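Local coordinates for protein acyl-CoA hydrolase (Bacillus halodurans, PDB 1VPM) that probably hydrolyses the thioester bond of long-chain fatty acyl-CoA molecules and binds coenzyme A, at residues H107-N110 against E115-L118; Q26-L31 against I50-A55. All coordinates share one frame; numbering follows the deposited sequence. Where two conformers were deposited one is given.

Overall arrangement
Both contacts belong to the same antiparallel sheet of a hotdog fold. Contact 2 sets strand 24-29, outermost in this chain's sheet, against the central helix 43-62, whereas contact 1 pairs strands 99-109 and 116-129 at the loop end of their hairpin. Their centres lie about 14 Å apart and their nearest atoms about 7 Å, so they do not touch. Contact 1 borders a coenzyme A site: the side chain of Thr117 comes within about 3 Å of that of Ser78, and the side chain of Ser108 lies about 8 Å from a bound coenzyme A. In contact 2 the side chain of Arg28 is about 12 Å from a bound coenzyme A. Each contact also reaches the second subunit.

Contact 1. Residues H107-N110 against E115-L118; sequences HSNN and ERTL
His107 is sandwiched between two side chains of the neighbouring strand. The guanidinium of Arg116 lies flat on one face of the imidazole, centres 3.8 Å apart and planes 21° from parallel, with NH2 over the middle of the ring. A bend at chi3 (92°) folds the long arginine chain back over the histidine, and a salt bridge from NE to Glu87 helps hold it there; the same glutamate accepts a hydrogen bond from Asn109 ND2. Over the opposite face Leu118 makes a CH-pi contact, its CD1 3.8 Å from the ring centroid. A flat aromatic ring suits this place because it can take a planar cation on one face and a methyl on the other.

Backbone bonds join the strands. Ser108 and Thr117 form the hydrogen-bonded antiparallel pair, Ser108 N to Thr117 O at 2.8 Å and Thr117 N to Ser108 O at 3.0 Å, flanked by the non-hydrogen-bonded pairs His107-Leu118 and Asn109-Arg116. Nearer the loop, Asn110 N reaches Glu115 O at 2.9 Å in an almost straight bond, 176° at the hydrogen.

Water links the polar side chains. One water donates to Glu115 O at 2.8 Å; the hydroxyls of Ser108 and Thr117, on the same face of the sheet, both bond to it, so that it ties three groups together. A second water accepts from Asn110 ND2 and donates to Glu115 OE1. Asn110 turns its other amide atom, OD1, to the loop nitrogens of Leu112 and Thr113; a short amide suits this place, since it can accept from the loop with OD1 and donate to the water with ND2.

The arrangement is that of an antiparallel beta hairpin near its connecting loop, here in a hotdog-fold sheet beside the CoA-binding residues Lys77 and Ser78.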
loop_
_atom_site.group_PDB
_atom_site.type_symbol
_atom_site.label_atom_id
_atom_site.label_comp_id
_atom_site.label_asym_id
_atom_site.label_seq_id
_atom_site.Cartn_x
_atom_site.Cartn_y
_atom_site.Cartn_z
ATOM N N HIS A 107 -1.836 0.436 22.958
ATOM C CA HIS A 107 -0.672 -0.151 23.668
ATOM C C HIS A 107 0.265 -0.741 22.637
ATOM O O HIS A 107 -0.165 -1.121 21.536
ATOM C CB HIS A 107 -1.079 -1.303 24.604
ATOM C CG HIS A 107 -1.804 -0.846 25.828
ATOM N ND1 HIS A 107 -3.139 -0.494 25.811
ATOM C CD2 HIS A 107 -1.371 -0.681 27.097
ATOM C CE1 HIS A 107 -3.494 -0.130 27.037
ATOM N NE2 HIS A 107 -2.441 -0.242 27.838
ATOM N N SER A 108 1.548 -0.770 22.985
ATOM C CA SER A 108 2.525 -1.564 22.232
ATOM C C SER A 108 2.763 -2.858 22.969
ATOM O O SER A 108 2.788 -2.880 24.199
ATOM C CB SER A 108 3.845 -0.821 22.055
ATOM O OG SER A 108 4.340 -0.418 23.326
ATOM N N ASN A 109 2.937 -3.917 22.219
ATOM C CA ASN A 109 3.359 -5.182 22.744
ATOM C C ASN A 109 4.763 -5.489 22.207
ATOM O O ASN A 109 4.958 -5.661 21.019
ATOM C CB ASN A 109 2.371 -6.258 22.364
ATOM C CG ASN A 109 2.401 -7.398 23.313
ATOM O OD1 ASN A 109 3.473 -7.780 23.816
ATOM N ND2 ASN A 109 1.229 -7.950 23.601
ATOM N N ASN A 110 5.754 -5.450 23.086
ATOM C CA ASN A 110 7.135 -5.718 22.699
ATOM C C ASN A 110 7.303 -7.204 22.330
ATOM O O ASN A 110 7.079 -8.084 23.155
ATOM C CB ASN A 110 8.046 -5.359 23.852
ATOM C CG ASN A 110 9.485 -5.455 23.510
ATOM O OD1 ASN A 110 9.978 -6.484 23.104
ATOM N ND2 ASN A 110 10.188 -4.366 23.688
ATOM N N GLU A 115 6.422 -7.222 27.066
ATOM C CA GLU A 115 5.999 -6.044 27.813
ATOM C C GLU A 115 4.919 -5.214 27.069
ATOM O O GLU A 115 5.114 -4.943 25.891
ATOM C CB GLU A 115 7.214 -5.145 28.111
ATOM C CG GLU A 115 6.872 -3.929 29.091
ATOM C CD GLU A 115 8.049 -2.882 29.316
ATOM O OE1 GLU A 115 9.087 -2.897 28.585
ATOM O OE2 GLU A 115 7.917 -2.028 30.252
ATOM N N ARG A 116 3.810 -4.884 27.741
ATOM C CA ARG A 116 2.790 -3.996 27.190
ATOM C C ARG A 116 2.941 -2.609 27.789
ATOM O O ARG A 116 3.014 -2.444 29.023
ATOM C CB ARG A 116 1.368 -4.493 27.465
ATOM C CG ARG A 116 0.775 -5.353 26.466
ATOM C CD ARG A 116 -0.561 -5.835 26.951
ATOM N NE ARG A 116 -1.738 -5.041 26.575
ATOM C CZ ARG A 116 -2.431 -4.231 27.366
ATOM N NH1 ARG A 116 -2.078 -4.009 28.630
ATOM N NH2 ARG A 116 -3.510 -3.628 26.887
ATOM N N THR A 117 2.950 -1.598 26.928
ATOM C CA THR A 117 3.122 -0.241 27.342
ATOM C C THR A 117 2.009 0.604 26.715
ATOM O O THR A 117 1.706 0.442 25.532
ATOM C CB THR A 117 4.512 0.228 26.885
ATOM O OG1 THR A 117 5.508 -0.680 27.405
ATOM C CG2 THR A 117 4.803 1.588 27.347
ATOM N N LEU A 118 1.389 1.451 27.539
ATOM C CA LEU A 118 0.405 2.405 27.021
ATOM C C LEU A 118 1.083 3.459 26.124
ATOM O O LEU A 118 2.057 4.123 26.523
ATOM C CB LEU A 118 -0.341 3.061 28.153
ATOM C CG LEU A 118 -1.471 3.995 27.749
ATOM C CD1 LEU A 118 -2.626 3.322 27.198
ATOM C CD2 LEU A 118 -1.905 4.799 29.001
HETATM O O HOH W 1 5.934 -2.365 25.140
HETATM O O HOH W 2 8.932 -2.464 25.861
#

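Contact 2. Residues Q26-L31 against I50-A55; sequences QTRLVL and IDEIAA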
loop_
_atom_site.group_PDB
_atom_site.type_symbol
_atom_site.label_atom_id
_atom_site.label_comp_id
_atom_site.label_asym_id
_atom_site.label_seq_id
_atom_site.Cartn_x
_atom_site.Cartn_y
_atom_site.Cartn_z
ATOM N N GLN A 26 -8.323 -3.987 17.524
ATOM C CA GLN A 26 -7.443 -4.223 16.372
ATOM C C GLN A 26 -6.029 -4.488 16.874
ATOM O O GLN A 26 -5.621 -3.996 17.924
ATOM C CB GLN A 26 -7.477 -3.008 15.438
ATOM C CG GLN A 26 -6.554 -3.009 14.271
ATOM C CD GLN A 26 -6.770 -4.113 13.205
ATOM O OE1 GLN A 26 -6.995 -5.291 13.502
ATOM N NE2 GLN A 26 -6.582 -3.727 11.933
ATOM N N THR A 27 -5.284 -5.308 16.117
ATOM C CA THR A 27 -3.862 -5.505 16.377
ATOM C C THR A 27 -3.128 -5.339 15.059
ATOM O O THR A 27 -3.589 -5.843 14.048
ATOM C CB THR A 27 -3.582 -6.939 16.858
ATOM O OG1 THR A 27 -4.496 -7.267 17.916
ATOM C CG2 THR A 27 -2.131 -7.091 17.367
ATOM N N ARG A 28 -1.990 -4.651 15.078
ATOM C CA ARG A 28 -1.229 -4.393 13.839
ATOM C C ARG A 28 0.243 -4.627 14.123
ATOM O O ARG A 28 0.762 -4.205 15.141
ATOM C CB ARG A 28 -1.374 -2.900 13.458
ATOM C CG ARG A 28 -2.769 -2.352 13.284
ATOM C CD ARG A 28 -3.542 -3.178 12.316
ATOM N NE ARG A 28 -3.117 -2.900 10.961
ATOM C CZ ARG A 28 -3.813 -2.168 10.094
ATOM N NH1 ARG A 28 -5.007 -1.639 10.415
ATOM N NH2 ARG A 28 -3.306 -1.967 8.890
ATOM N N LEU A 29 0.918 -5.224 13.174
ATOM C CA LEU A 29 2.335 -5.405 13.259
ATOM C C LEU A 29 3.003 -4.105 12.819
ATOM O O LEU A 29 2.613 -3.536 11.794
ATOM C CB LEU A 29 2.698 -6.531 12.322
ATOM C CG LEU A 29 4.106 -7.113 12.395
ATOM C CD1 LEU A 29 4.486 -7.503 13.807
ATOM C CD2 LEU A 29 4.188 -8.308 11.474
ATOM N N VAL A 30 4.043 -3.687 13.524
ATOM C CA VAL A 30 4.808 -2.477 13.119
ATOM C C VAL A 30 5.901 -2.918 12.155
ATOM O O VAL A 30 6.767 -3.792 12.476
ATOM C CB VAL A 30 5.413 -1.754 14.294
ATOM C CG1 VAL A 30 6.184 -0.512 13.825
ATOM C CG2 VAL A 30 4.322 -1.328 15.257
ATOM N N LEU A 31 5.881 -2.388 10.927
ATOM C CA LEU A 31 6.843 -2.774 9.953
ATOM C C LEU A 31 7.691 -1.605 9.447
ATOM O O LEU A 31 7.333 -0.482 9.677
ATOM C CB LEU A 31 6.128 -3.414 8.781
ATOM C CG LEU A 31 5.556 -4.793 9.213
ATOM C CD1 LEU A 31 4.610 -5.265 8.186
ATOM C CD2 LEU A 31 6.613 -5.857 9.474
ATOM N N ILE A 50 -5.930 4.777 14.903
ATOM C CA ILE A 50 -6.899 5.268 15.871
ATOM C C ILE A 50 -8.233 5.642 15.178
ATOM O O ILE A 50 -9.305 5.244 15.623
ATOM C CB ILE A 50 -6.331 6.488 16.632
ATOM C CG1 ILE A 50 -5.294 6.074 17.673
ATOM C CG2 ILE A 50 -7.427 7.318 17.340
ATOM C CD1 ILE A 50 -4.491 7.191 18.173
ATOM N N ASP A 51 -8.161 6.368 14.073
ATOM C CA ASP A 51 -9.388 6.729 13.341
ATOM C C ASP A 51 -10.036 5.492 12.741
ATOM O O ASP A 51 -11.259 5.403 12.728
ATOM C CB ASP A 51 -9.085 7.702 12.229
ATOM C CG ASP A 51 -10.339 8.249 11.595
ATOM O OD1 ASP A 51 -10.962 9.099 12.308
ATOM O OD2 ASP A 51 -10.677 7.866 10.436
ATOM N N GLU A 52 -9.261 4.529 12.260
ATOM C CA GLU A 52 -9.806 3.305 11.663
ATOM C C GLU A 52 -10.650 2.587 12.678
ATOM O O GLU A 52 -11.782 2.146 12.379
ATOM C CB GLU A 52 -8.655 2.399 11.175
ATOM C CG GLU A 52 -9.069 1.221 10.377
ATOM C CD GLU A 52 -7.894 0.335 9.953
ATOM O OE1 GLU A 52 -6.791 0.871 9.655
ATOM O OE2 GLU A 52 -8.111 -0.886 9.947
ATOM N N ILE A 53 -10.114 2.437 13.885
ATOM C CA ILE A 53 -10.838 1.675 14.912
ATOM C C ILE A 53 -12.033 2.516 15.375
ATOM O O ILE A 53 -13.092 1.992 15.676
ATOM C CB ILE A 53 -9.947 1.171 16.042
ATOM C CG1 ILE A 53 -10.665 0.084 16.861
ATOM C CG2 ILE A 53 -9.461 2.190 16.893
ATOM C CD1 ILE A 53 -9.786 -0.684 17.762
ATOM N N ALA A 54 -11.896 3.820 15.408
ATOM C CA ALA A 54 -13.020 4.647 15.797
ATOM C C ALA A 54 -14.182 4.583 14.832
ATOM O O ALA A 54 -15.339 4.610 15.259
ATOM C CB ALA A 54 -12.574 6.076 16.024
ATOM N N ALA A 55 -13.883 4.572 13.548
ATOM C CA ALA A 55 -14.876 4.440 12.479
ATOM C C ALA A 55 -15.595 3.113 12.625
ATOM O O ALA A 55 -16.822 3.068 12.531
ATOM C CB ALA A 55 -14.237 4.528 11.143
#
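Arg28 and Glu52 meet between strand 24-29, outermost in this chain's sheet, and the central helix 43-62 of a hotdog fold, in which the curved sheet wraps round that helix. Their side chains cross at about a right angle, with guanidinium and carboxylate planes 67° apart. Glu52 reaches out from the helix with CG anti to its backbone N (chi1 -172°) and the rest of its chain extended, whereas Arg28 is bent at chi2 and chi3, which brings NH1 to the carboxylate. In the conformer described, one of two for Glu52, the bond from Arg28 NH1 to Glu52 OE1, 3.2 Å long and 139° at the hydrogen, forms part of a salt bridge and meets the oxygen on its syn side but out of the carboxylate plane.

Arg28 NH2 also lies close to NH2 of Arg28 of the second subunit, and the negative charge of Glu52 probably eases that approach of like charges. A leucine in place of Arg28 would probably leave the Glu52 carboxylate without its cationic mate from the strand.

Gln26 approaches Glu52 obliquely, amide and carboxylate planes steeply inclined, but its OE1 turns back to Thr27 N, 3.1 Å away, and also bonds Thr27 N of the second subunit. One residue along the helix, Ile53, which also packs on Val104 and Leu88, is long enough to span from helix to strand: its CD1 lies 4.0 Å from Gln26 CB and 3.6 Å from Gln26 N.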